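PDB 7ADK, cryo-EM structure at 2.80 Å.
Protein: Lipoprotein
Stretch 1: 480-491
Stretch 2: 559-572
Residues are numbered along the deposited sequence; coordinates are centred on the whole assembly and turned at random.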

# COMPACT_ATOMS: atom_id res chain seq x y z
N ASN B 480 -6.10 5.89 3.74
CA ASN B 480 -7.07 6.75 4.41
C ASN B 480 -8.53 6.34 4.16
O ASN B 480 -9.33 6.40 5.08
CB ASN B 480 -6.73 8.17 3.96
CG ASN B 480 -7.41 9.31 4.68
OD1 ASN B 480 -6.84 10.38 4.77
ND2 ASN B 480 -8.61 9.16 5.19
N GLY B 481 -8.88 5.87 2.96
CA GLY B 481 -10.23 5.36 2.65
C GLY B 481 -10.45 3.91 3.06
O GLY B 481 -11.53 3.36 2.84
N HIS B 482 -9.44 3.25 3.62
CA HIS B 482 -9.39 1.83 3.95
C HIS B 482 -9.17 1.56 5.43
O HIS B 482 -9.41 0.43 5.85
CB HIS B 482 -8.28 1.16 3.11
CG HIS B 482 -8.70 0.84 1.70
ND1 HIS B 482 -9.01 -0.44 1.24
CD2 HIS B 482 -9.00 1.74 0.72
CE1 HIS B 482 -9.49 -0.28 -0.01
NE2 HIS B 482 -9.50 1.02 -0.34
N ASP B 483 -8.74 2.54 6.24
CA ASP B 483 -8.60 2.34 7.69
C ASP B 483 -9.75 2.97 8.48
O ASP B 483 -10.05 4.16 8.33
CB ASP B 483 -7.22 2.84 8.15
CG ASP B 483 -6.78 2.12 9.41
OD1 ASP B 483 -5.74 1.43 9.39
OD2 ASP B 483 -7.53 2.15 10.39
N SER B 484 -10.37 2.20 9.37
CA SER B 484 -11.43 2.64 10.30
C SER B 484 -10.95 3.53 11.45
O SER B 484 -11.77 4.13 12.14
CB SER B 484 -12.17 1.41 10.84
OG SER B 484 -11.25 0.53 11.35
N ASN B 485 -9.64 3.70 11.64
CA ASN B 485 -9.06 4.69 12.55
C ASN B 485 -9.10 6.12 11.99
O ASN B 485 -8.89 7.07 12.73
CB ASN B 485 -7.65 4.26 12.92
CG ASN B 485 -7.60 2.97 13.71
OD1 ASN B 485 -7.89 2.91 14.88
ND2 ASN B 485 -7.25 1.89 13.09
N PHE B 486 -9.38 6.31 10.70
CA PHE B 486 -9.79 7.61 10.18
C PHE B 486 -11.31 7.74 10.25
O PHE B 486 -12.07 6.78 10.03
CB PHE B 486 -9.28 7.84 8.75
CG PHE B 486 -7.78 7.79 8.62
CD1 PHE B 486 -6.99 8.88 9.04
CD2 PHE B 486 -7.16 6.65 8.11
CE1 PHE B 486 -5.59 8.78 9.02
CE2 PHE B 486 -5.76 6.55 8.08
CZ PHE B 486 -4.97 7.61 8.55
N THR B 487 -11.77 8.96 10.46
CA THR B 487 -13.16 9.35 10.23
C THR B 487 -13.17 10.50 9.25
O THR B 487 -12.21 11.27 9.16
CB THR B 487 -13.91 9.70 11.53
OG1 THR B 487 -13.54 8.86 12.60
CG2 THR B 487 -15.42 9.57 11.38
N LYS B 488 -14.23 10.60 8.46
CA LYS B 488 -14.42 11.63 7.44
C LYS B 488 -15.78 12.28 7.62
O LYS B 488 -16.77 11.58 7.82
CB LYS B 488 -14.22 10.97 6.07
CG LYS B 488 -14.48 11.88 4.87
CD LYS B 488 -13.95 11.24 3.58
CE LYS B 488 -14.45 12.01 2.36
NZ LYS B 488 -13.69 11.66 1.13
N PHE B 489 -15.83 13.60 7.53
CA PHE B 489 -17.04 14.40 7.67
C PHE B 489 -17.21 15.21 6.40
O PHE B 489 -16.39 16.08 6.13
CB PHE B 489 -16.94 15.29 8.91
CG PHE B 489 -16.65 14.52 10.18
CD1 PHE B 489 -15.33 14.20 10.53
CD2 PHE B 489 -17.71 14.05 10.97
CE1 PHE B 489 -15.06 13.39 11.63
CE2 PHE B 489 -17.44 13.25 12.09
CZ PHE B 489 -16.12 12.90 12.40
N THR B 490 -18.25 14.96 5.62
CA THR B 490 -18.51 15.66 4.35
C THR B 490 -19.75 16.52 4.47
O THR B 490 -20.79 16.05 4.90
CB THR B 490 -18.65 14.68 3.17
OG1 THR B 490 -17.49 13.90 3.07
CG2 THR B 490 -18.81 15.37 1.82
N PHE B 491 -19.66 17.77 4.06
CA PHE B 491 -20.72 18.77 4.13
C PHE B 491 -21.13 19.22 2.73
O PHE B 491 -20.28 19.44 1.87
CB PHE B 491 -20.29 19.95 4.99
CG PHE B 491 -19.78 19.57 6.36
CD1 PHE B 491 -18.43 19.20 6.53
CD2 PHE B 491 -20.64 19.56 7.47
CE1 PHE B 491 -17.95 18.84 7.79
CE2 PHE B 491 -20.14 19.24 8.74
CZ PHE B 491 -18.80 18.88 8.90
N SER B 559 -22.62 14.22 6.23
CA SER B 559 -22.47 12.78 6.23
C SER B 559 -21.13 12.37 6.83
O SER B 559 -20.12 13.03 6.61
CB SER B 559 -22.67 12.21 4.82
OG SER B 559 -21.81 12.83 3.88
N VAL B 560 -21.13 11.34 7.66
CA VAL B 560 -19.96 10.80 8.37
C VAL B 560 -19.60 9.47 7.76
O VAL B 560 -20.45 8.59 7.64
CB VAL B 560 -20.18 10.66 9.88
CG1 VAL B 560 -18.87 10.35 10.59
CG2 VAL B 560 -20.78 11.91 10.49
N TRP B 561 -18.35 9.28 7.38
CA TRP B 561 -17.84 8.10 6.69
C TRP B 561 -16.66 7.48 7.45
O TRP B 561 -15.96 8.18 8.18
CB TRP B 561 -17.45 8.45 5.25
CG TRP B 561 -18.48 9.06 4.37
CD1 TRP B 561 -18.93 10.33 4.45
CD2 TRP B 561 -19.22 8.46 3.26
NE1 TRP B 561 -19.95 10.53 3.55
CE2 TRP B 561 -20.16 9.41 2.77
CE3 TRP B 561 -19.19 7.21 2.60
CZ2 TRP B 561 -21.04 9.14 1.72
CZ3 TRP B 561 -20.05 6.93 1.53
CH2 TRP B 561 -20.98 7.89 1.09
N SER B 562 -16.43 6.18 7.30
CA SER B 562 -15.25 5.51 7.86
C SER B 562 -14.95 4.21 7.12
O SER B 562 -15.86 3.41 6.91
CB SER B 562 -15.45 5.23 9.34
OG SER B 562 -14.27 4.71 9.89
N ALA B 563 -13.70 4.00 6.69
CA ALA B 563 -13.30 2.88 5.83
C ALA B 563 -14.15 2.72 4.55
O ALA B 563 -14.39 1.61 4.08
CB ALA B 563 -13.17 1.61 6.67
N SER B 564 -14.65 3.83 4.00
CA SER B 564 -15.58 3.87 2.86
C SER B 564 -16.96 3.25 3.12
O SER B 564 -17.67 2.88 2.19
CB SER B 564 -14.90 3.37 1.58
OG SER B 564 -15.68 3.68 0.44
N ASN B 565 -17.38 3.15 4.38
CA ASN B 565 -18.78 3.02 4.80
C ASN B 565 -19.39 4.40 5.03
O ASN B 565 -18.70 5.29 5.50
CB ASN B 565 -18.87 2.22 6.11
CG ASN B 565 -18.20 0.87 6.07
OD1 ASN B 565 -18.78 -0.13 5.68
ND2 ASN B 565 -16.97 0.77 6.51
N ASP B 566 -20.69 4.57 4.82
CA ASP B 566 -21.46 5.66 5.42
C ASP B 566 -21.92 5.24 6.82
O ASP B 566 -22.62 4.24 6.98
CB ASP B 566 -22.62 6.03 4.50
CG ASP B 566 -23.51 7.18 4.99
OD1 ASP B 566 -23.31 7.73 6.10
OD2 ASP B 566 -24.45 7.53 4.26
N ILE B 567 -21.52 5.99 7.85
CA ILE B 567 -21.76 5.74 9.27
C ILE B 567 -22.62 6.83 9.93
O ILE B 567 -22.72 6.87 11.15
CB ILE B 567 -20.45 5.41 10.02
CG1 ILE B 567 -19.55 6.63 10.31
CG2 ILE B 567 -19.66 4.32 9.29
CD1 ILE B 567 -18.49 6.36 11.37
N THR B 568 -23.24 7.71 9.16
CA THR B 568 -23.91 8.93 9.64
C THR B 568 -24.97 8.69 10.71
O THR B 568 -24.99 9.38 11.72
CB THR B 568 -24.55 9.67 8.46
OG1 THR B 568 -23.59 9.92 7.48
CG2 THR B 568 -25.11 11.03 8.84
N ASN B 569 -25.86 7.71 10.50
CA ASN B 569 -26.98 7.44 11.40
C ASN B 569 -26.60 6.61 12.64
O ASN B 569 -27.41 6.47 13.55
CB ASN B 569 -28.12 6.80 10.59
CG ASN B 569 -28.64 7.73 9.50
OD1 ASN B 569 -28.52 7.45 8.32
ND2 ASN B 569 -29.18 8.87 9.86
N GLN B 570 -25.37 6.08 12.68
CA GLN B 570 -24.80 5.36 13.83
C GLN B 570 -23.75 6.17 14.60
O GLN B 570 -23.41 5.80 15.72
CB GLN B 570 -24.27 4.00 13.36
CG GLN B 570 -23.11 4.07 12.38
CD GLN B 570 -22.52 2.71 12.07
OE1 GLN B 570 -23.06 1.93 11.32
NE2 GLN B 570 -21.42 2.36 12.62
N TYR B 571 -23.27 7.28 14.05
CA TYR B 571 -22.35 8.21 14.72
C TYR B 571 -23.06 9.11 15.74
O TYR B 571 -24.28 9.06 15.89
CB TYR B 571 -21.63 9.06 13.66
CG TYR B 571 -20.25 9.49 14.09
CD1 TYR B 571 -19.24 8.52 14.15
CD2 TYR B 571 -19.95 10.83 14.41
CE1 TYR B 571 -17.93 8.86 14.49
CE2 TYR B 571 -18.63 11.18 14.76
CZ TYR B 571 -17.61 10.20 14.79
OH TYR B 571 -16.34 10.52 15.10
N GLU B 572 -22.30 9.95 16.43
CA GLU B 572 -22.81 11.02 17.30
C GLU B 572 -23.74 11.99 16.55
O GLU B 572 -23.61 12.19 15.34
CB GLU B 572 -21.63 11.73 17.96
CG GLU B 572 -21.96 12.77 19.02
CD GLU B 572 -22.80 12.23 20.17
OE1 GLU B 572 -22.24 11.78 21.16
OE2 GLU B 572 -24.02 12.25 20.08

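Strands 486-491 and 559-562 run antiparallel, their axes 4.7 Å apart at closest approach. Two hydrogen-bonded pairs hold them in register. Lys488 N donates to Trp561 O (3.0 Å) and Trp561 N to Lys488 O (2.8 Å); Thr490 N donates to Ser559 O and Ser559 N to Thr490 O, both 2.9 Å. Between them, Phe489 and Val560 form a non-hydrogen-bonded pair, whose CA atoms approach to 4.7 Å.

Alternation sends the side chains of Phe489 and Val560 to one face of the sheet. Phe489, with chi1 m, bends its ring nearer the second stretch, placing CE2 3.6 Å from Val560 CG1 and 3.6 Å from Tyr571 CE2. Its edge meets the face of the Tyr571 ring, with planes at 66°, an arrangement that sets the positive C-H rim against the electron-rich ring. Tyr571, chi1 t, reaches back from the loop so that its OH lies 3.9 Å from Thr487 CG2. Thr487 CG2 also lies 3.6 Å from Val560 CG1, while Thr487 OG1 is hydrogen-bonded elsewhere in the structure, so the branched threonine suits a mixed environment.

The other face carries Lys488, Trp561, Thr490 and Ser559. Lys488 is extended, all four chi angles t, which leads its amine away from the second strand, although CB remains 4.2 Å from Trp561 CB. Trp561 (m) swings its indole along its own strand, where NE1 donates to Ser559 OG (3.0 Å); the p rotamer of Ser559 presents that oxygen, also 3.7 Å from Thr490 CB.

At the strand end, Ser562 (t) donates from OG to Phe486 O (3.0 Å), a side chain satisfying a backbone carbonyl. The type I' turn that follows gives Ala563 and Ser564 positive phi, and the small methyl of Ala563 fits closely against the first stretch, CB lying 3.9 Å from Ser484 N.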